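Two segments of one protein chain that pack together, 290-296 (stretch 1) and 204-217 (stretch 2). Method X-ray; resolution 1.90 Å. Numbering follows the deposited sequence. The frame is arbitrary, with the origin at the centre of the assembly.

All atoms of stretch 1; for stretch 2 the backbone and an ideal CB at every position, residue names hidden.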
# COMPACT_ATOMS: atom_id res chain seq x y z
N GLY A 290 -7.29 -0.25 6.83
CA GLY A 290 -7.64 -0.79 8.14
C GLY A 290 -7.39 -2.29 8.09
O GLY A 290 -7.73 -2.96 7.09
N ASP A 291 -6.72 -2.80 9.12
CA ASP A 291 -6.30 -4.20 9.09
C ASP A 291 -6.75 -4.95 10.35
O ASP A 291 -6.79 -4.39 11.46
CB ASP A 291 -4.78 -4.37 8.94
CG ASP A 291 -4.09 -3.23 8.16
OD1 ASP A 291 -4.54 -2.82 7.07
OD2 ASP A 291 -3.04 -2.77 8.63
N ILE A 292 -7.08 -6.22 10.16
CA ILE A 292 -7.35 -7.11 11.29
C ILE A 292 -6.33 -8.21 11.16
O ILE A 292 -6.21 -8.82 10.09
CB ILE A 292 -8.77 -7.73 11.23
CG1 ILE A 292 -9.84 -6.65 11.32
CG2 ILE A 292 -8.94 -8.76 12.37
CD1 ILE A 292 -11.26 -7.20 11.15
N THR A 293 -5.53 -8.41 12.21
CA THR A 293 -4.43 -9.34 12.17
C THR A 293 -4.58 -10.32 13.33
O THR A 293 -4.73 -9.91 14.49
CB THR A 293 -3.10 -8.61 12.28
OG1 THR A 293 -3.05 -7.57 11.30
CG2 THR A 293 -1.93 -9.58 12.00
N PHE A 294 -4.57 -11.61 13.00
CA PHE A 294 -4.52 -12.64 14.02
C PHE A 294 -3.06 -13.01 14.18
O PHE A 294 -2.40 -13.30 13.20
CB PHE A 294 -5.40 -13.82 13.62
CG PHE A 294 -6.84 -13.44 13.51
CD1 PHE A 294 -7.63 -13.29 14.65
CD2 PHE A 294 -7.39 -13.13 12.27
CE1 PHE A 294 -8.96 -12.88 14.55
CE2 PHE A 294 -8.73 -12.72 12.15
CZ PHE A 294 -9.51 -12.60 13.30
N PHE A 295 -2.55 -12.90 15.40
CA PHE A 295 -1.12 -13.12 15.65
C PHE A 295 -0.99 -14.07 16.84
O PHE A 295 -1.66 -13.91 17.85
CB PHE A 295 -0.37 -11.79 15.87
CG PHE A 295 -0.63 -11.11 17.21
CD1 PHE A 295 -1.78 -10.35 17.42
CD2 PHE A 295 0.32 -11.18 18.23
CE1 PHE A 295 -2.01 -9.72 18.61
CE2 PHE A 295 0.09 -10.54 19.46
CZ PHE A 295 -1.07 -9.80 19.64
N PHE A 296 -0.14 -15.07 16.68
CA PHE A 296 -0.14 -16.23 17.57
C PHE A 296 1.17 -16.98 17.43
O PHE A 296 1.34 -18.06 17.97
CB PHE A 296 -1.33 -17.14 17.24
CG PHE A 296 -1.55 -17.35 15.76
CD1 PHE A 296 -2.43 -16.53 15.04
CD2 PHE A 296 -0.87 -18.35 15.08
CE1 PHE A 296 -2.62 -16.72 13.66
CE2 PHE A 296 -1.06 -18.54 13.71
CZ PHE A 296 -1.93 -17.72 13.00
OXT PHE A 296 2.09 -16.51 16.75
N UNK A 204 3.31 -3.32 4.73
CA UNK A 204 3.12 -4.65 5.29
C UNK A 204 1.64 -5.06 5.27
O UNK A 204 1.33 -6.25 5.37
CB UNK A 204 3.66 -4.70 6.72
N UNK A 205 0.75 -4.07 5.10
CA UNK A 205 -0.69 -4.32 4.86
C UNK A 205 -1.29 -5.32 5.86
O UNK A 205 -1.98 -6.27 5.47
CB UNK A 205 -0.90 -4.84 3.44
N UNK A 206 -1.02 -5.10 7.14
CA UNK A 206 -1.58 -5.97 8.17
C UNK A 206 -0.65 -7.04 8.74
O UNK A 206 -0.85 -7.48 9.86
CB UNK A 206 -2.82 -6.67 7.60
N UNK A 207 0.35 -7.47 7.98
CA UNK A 207 1.25 -8.46 8.51
C UNK A 207 2.07 -7.87 9.66
O UNK A 207 2.45 -6.70 9.62
CB UNK A 207 2.16 -8.99 7.41
N UNK A 208 2.31 -8.69 10.67
CA UNK A 208 3.01 -8.25 11.89
C UNK A 208 4.17 -9.21 12.18
O UNK A 208 4.00 -10.42 12.14
CB UNK A 208 2.05 -8.19 13.08
N UNK A 209 5.35 -8.66 12.47
CA UNK A 209 6.46 -9.46 12.98
C UNK A 209 6.64 -9.03 14.42
O UNK A 209 7.05 -7.90 14.68
CB UNK A 209 7.74 -9.28 12.16
N UNK A 210 6.30 -9.89 15.37
CA UNK A 210 6.40 -9.50 16.77
C UNK A 210 6.87 -10.63 17.65
O UNK A 210 6.62 -11.79 17.37
CB UNK A 210 5.05 -8.99 17.27
N UNK A 211 7.55 -10.25 18.74
CA UNK A 211 7.90 -11.20 19.81
C UNK A 211 6.77 -11.28 20.85
O UNK A 211 6.55 -12.32 21.48
CB UNK A 211 9.21 -10.79 20.48
N UNK A 212 6.00 -10.20 20.95
CA UNK A 212 5.09 -9.93 22.08
C UNK A 212 3.85 -10.82 22.19
O UNK A 212 3.19 -11.12 21.20
CB UNK A 212 4.62 -8.48 21.99
N UNK A 213 3.56 -11.26 23.41
CA UNK A 213 2.29 -11.90 23.74
C UNK A 213 1.50 -10.99 24.66
O UNK A 213 2.09 -10.20 25.40
CB UNK A 213 2.51 -13.27 24.39
N UNK A 214 0.18 -11.12 24.64
CA UNK A 214 -0.68 -10.23 25.41
C UNK A 214 -0.93 -8.92 24.67
O UNK A 214 -1.24 -8.92 23.48
CB UNK A 214 -0.06 -9.95 26.78
N UNK A 215 -0.79 -7.81 25.40
CA UNK A 215 -0.96 -6.46 24.85
C UNK A 215 0.14 -6.14 23.84
O UNK A 215 1.34 -6.30 24.10
CB UNK A 215 -0.96 -5.42 25.97
N UNK A 216 -0.29 -5.64 22.69
CA UNK A 216 0.61 -5.13 21.70
C UNK A 216 0.09 -3.77 21.27
O UNK A 216 -1.14 -3.56 21.12
CB UNK A 216 0.74 -6.09 20.52
N UNK A 217 1.00 -2.82 21.16
CA UNK A 217 0.64 -1.51 20.60
C UNK A 217 1.80 -0.81 19.91
O UNK A 217 2.97 -1.04 20.22
CB UNK A 217 0.10 -0.60 21.71

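Residues 290-295 of stretch 1 form a strand that turns Asp 291, Thr 293 and Phe 295 toward stretch 2. The alternate residues Ile 292, Phe 294 and Phe 296 point away.

Position 204 has no part of stretch 1 within 5.5 Å of its ideal CB, and CA-to-CB runs sideways. Many residues would suit. It is Arg 204, which bonds elsewhere in the structure.

Position 205 has phi and psi of 49° and 48°, a left-handed conformation that favours Gly, Asn or Asp but admits others. Its CB points away. It is Arg 205, and its guanidinium also bonds elsewhere.

Position 206 is the most constrained. Phi is 101° and psi -26°. An ideal CB would be jammed against the carbonyl O of the residue before, and would lie 3.3 Å from CB of Asp 291. Both point to glycine, and the residue is Gly 206. With no side chain between them, the backbone itself meets the strand: OG1 of Thr 293 donates a short hydrogen bond to O of Gly 206, at 2.6 Å. N of Gly 206 lies 3.4 Å from OD2 of Asp 291, but the angle is too poor for a hydrogen bond.

Position 207 closes a type I' turn begun at 204. Its N donates to O of Arg 204 at 3.0 Å. CB points away, so stretch 1 sets little limit, and many side chains would suit. It is Leu 207.

Position 208 points toward stretch 1. Its ideal CB is 4.4 Å from CG2 of Thr 293 and 5.2 Å from CB of Phe 295. This apolar setting suits Val, Ile, Leu or Met. It is Ile 208, with chi1 m and chi2 t, which brings CD1 to 3.6 Å from CG2 of Thr 293.

Positions 209, 211 and 217 are out of reach. Stretch 1 sets no limit there, and many side chains would suit. They are His 209, Gln 211 and Tyr 217.

Position 210 points toward the Phe 295 ring, its ideal CB 5.3 Å from CD2. Val, Thr or Ile would fit. It is Thr 210. CG2 approaches CD2 of Phe 295 at 3.9 Å, while OG1 of Thr 210 accepts from N at position 212 at 3.0 Å.

At 212 the backbone makes the contact: its O lies 3.6 Å from CE2 of Phe 295, at the ring edge. CB runs sideways, so the side chain is loosely specified. In Lys 212 it leads away, and NZ donates to O at 213 and O at 215, both at 2.8 Å.

Position 213 is sideways and undemanding. It is Glu 213.

Position 214, at 82° and -133°, calls for glycine by its backbone alone. Gly 214 places O at the ring edge, 3.9 Å from CZ of Phe 295.

Position 215 points away, and many side chains would suit. It is Leu 215.

Position 216 points toward the ring, with its ideal CB 4.2 Å from CZ of Phe 295. A branched aliphatic suits. It is Ile 216, whose CG2 packs 3.6 Å from CZ of Phe 295.

Stretch 2 (204-217) RRGLIHTQKEGLIY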
# COMPACT_ATOMS: atom_id res chain seq x y z
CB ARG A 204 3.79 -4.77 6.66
CG ARG A 204 5.36 -4.81 6.57
CD ARG A 204 5.83 -6.26 6.41
NE ARG A 204 5.72 -6.91 7.71
CZ ARG A 204 5.64 -8.21 7.91
NH1 ARG A 204 5.62 -9.07 6.89
NH2 ARG A 204 5.53 -8.65 9.15
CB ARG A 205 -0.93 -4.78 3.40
CG ARG A 205 -0.38 -3.77 2.37
CD ARG A 205 -0.68 -4.17 0.93
NE ARG A 205 -2.10 -4.05 0.58
CZ ARG A 205 -2.55 -4.10 -0.68
NH1 ARG A 205 -1.68 -4.26 -1.68
NH2 ARG A 205 -3.85 -3.97 -0.96
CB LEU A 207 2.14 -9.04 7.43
CG LEU A 207 1.36 -9.76 6.33
CD1 LEU A 207 2.26 -9.99 5.13
CD2 LEU A 207 0.72 -11.08 6.87
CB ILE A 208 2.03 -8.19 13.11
CG1 ILE A 208 1.03 -7.03 12.92
CG2 ILE A 208 2.80 -8.05 14.46
CD1 ILE A 208 -0.17 -7.03 13.92
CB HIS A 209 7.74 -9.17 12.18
CG HIS A 209 8.91 -10.02 12.58
ND1 HIS A 209 10.21 -9.69 12.26
CD2 HIS A 209 8.98 -11.17 13.28
CE1 HIS A 209 11.03 -10.61 12.72
NE2 HIS A 209 10.32 -11.52 13.37
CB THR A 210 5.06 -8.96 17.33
OG1 THR A 210 5.30 -8.40 18.64
CG2 THR A 210 3.99 -10.05 17.42
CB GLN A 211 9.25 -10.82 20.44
CG GLN A 211 10.49 -10.95 19.47
CD GLN A 211 11.87 -10.82 20.18
OE1 GLN A 211 12.10 -9.91 21.01
NE2 GLN A 211 12.80 -11.73 19.83
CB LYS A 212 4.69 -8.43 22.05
CG LYS A 212 3.98 -7.88 23.29
CD LYS A 212 4.86 -7.86 24.54
CE LYS A 212 4.18 -7.07 25.68
NZ LYS A 212 2.81 -7.56 26.06
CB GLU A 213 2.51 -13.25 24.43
CG GLU A 213 3.40 -14.21 23.63
CD GLU A 213 3.39 -15.63 24.20
OE1 GLU A 213 2.93 -15.83 25.34
OE2 GLU A 213 3.86 -16.53 23.47
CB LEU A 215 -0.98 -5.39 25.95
CG LEU A 215 -1.20 -3.92 25.54
CD1 LEU A 215 -2.65 -3.59 25.10
CD2 LEU A 215 -0.72 -2.96 26.61
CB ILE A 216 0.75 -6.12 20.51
CG1 ILE A 216 1.96 -5.73 19.63
CG2 ILE A 216 -0.57 -6.21 19.69
CD1 ILE A 216 2.35 -6.82 18.66
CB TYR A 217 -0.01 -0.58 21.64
CG TYR A 217 0.94 -0.10 22.70
CD1 TYR A 217 1.06 -0.79 23.93
CD2 TYR A 217 1.71 1.05 22.49
CE1 TYR A 217 1.94 -0.35 24.91
CE2 TYR A 217 2.59 1.50 23.46
CZ TYR A 217 2.71 0.81 24.65
OH TYR A 217 3.59 1.29 25.59
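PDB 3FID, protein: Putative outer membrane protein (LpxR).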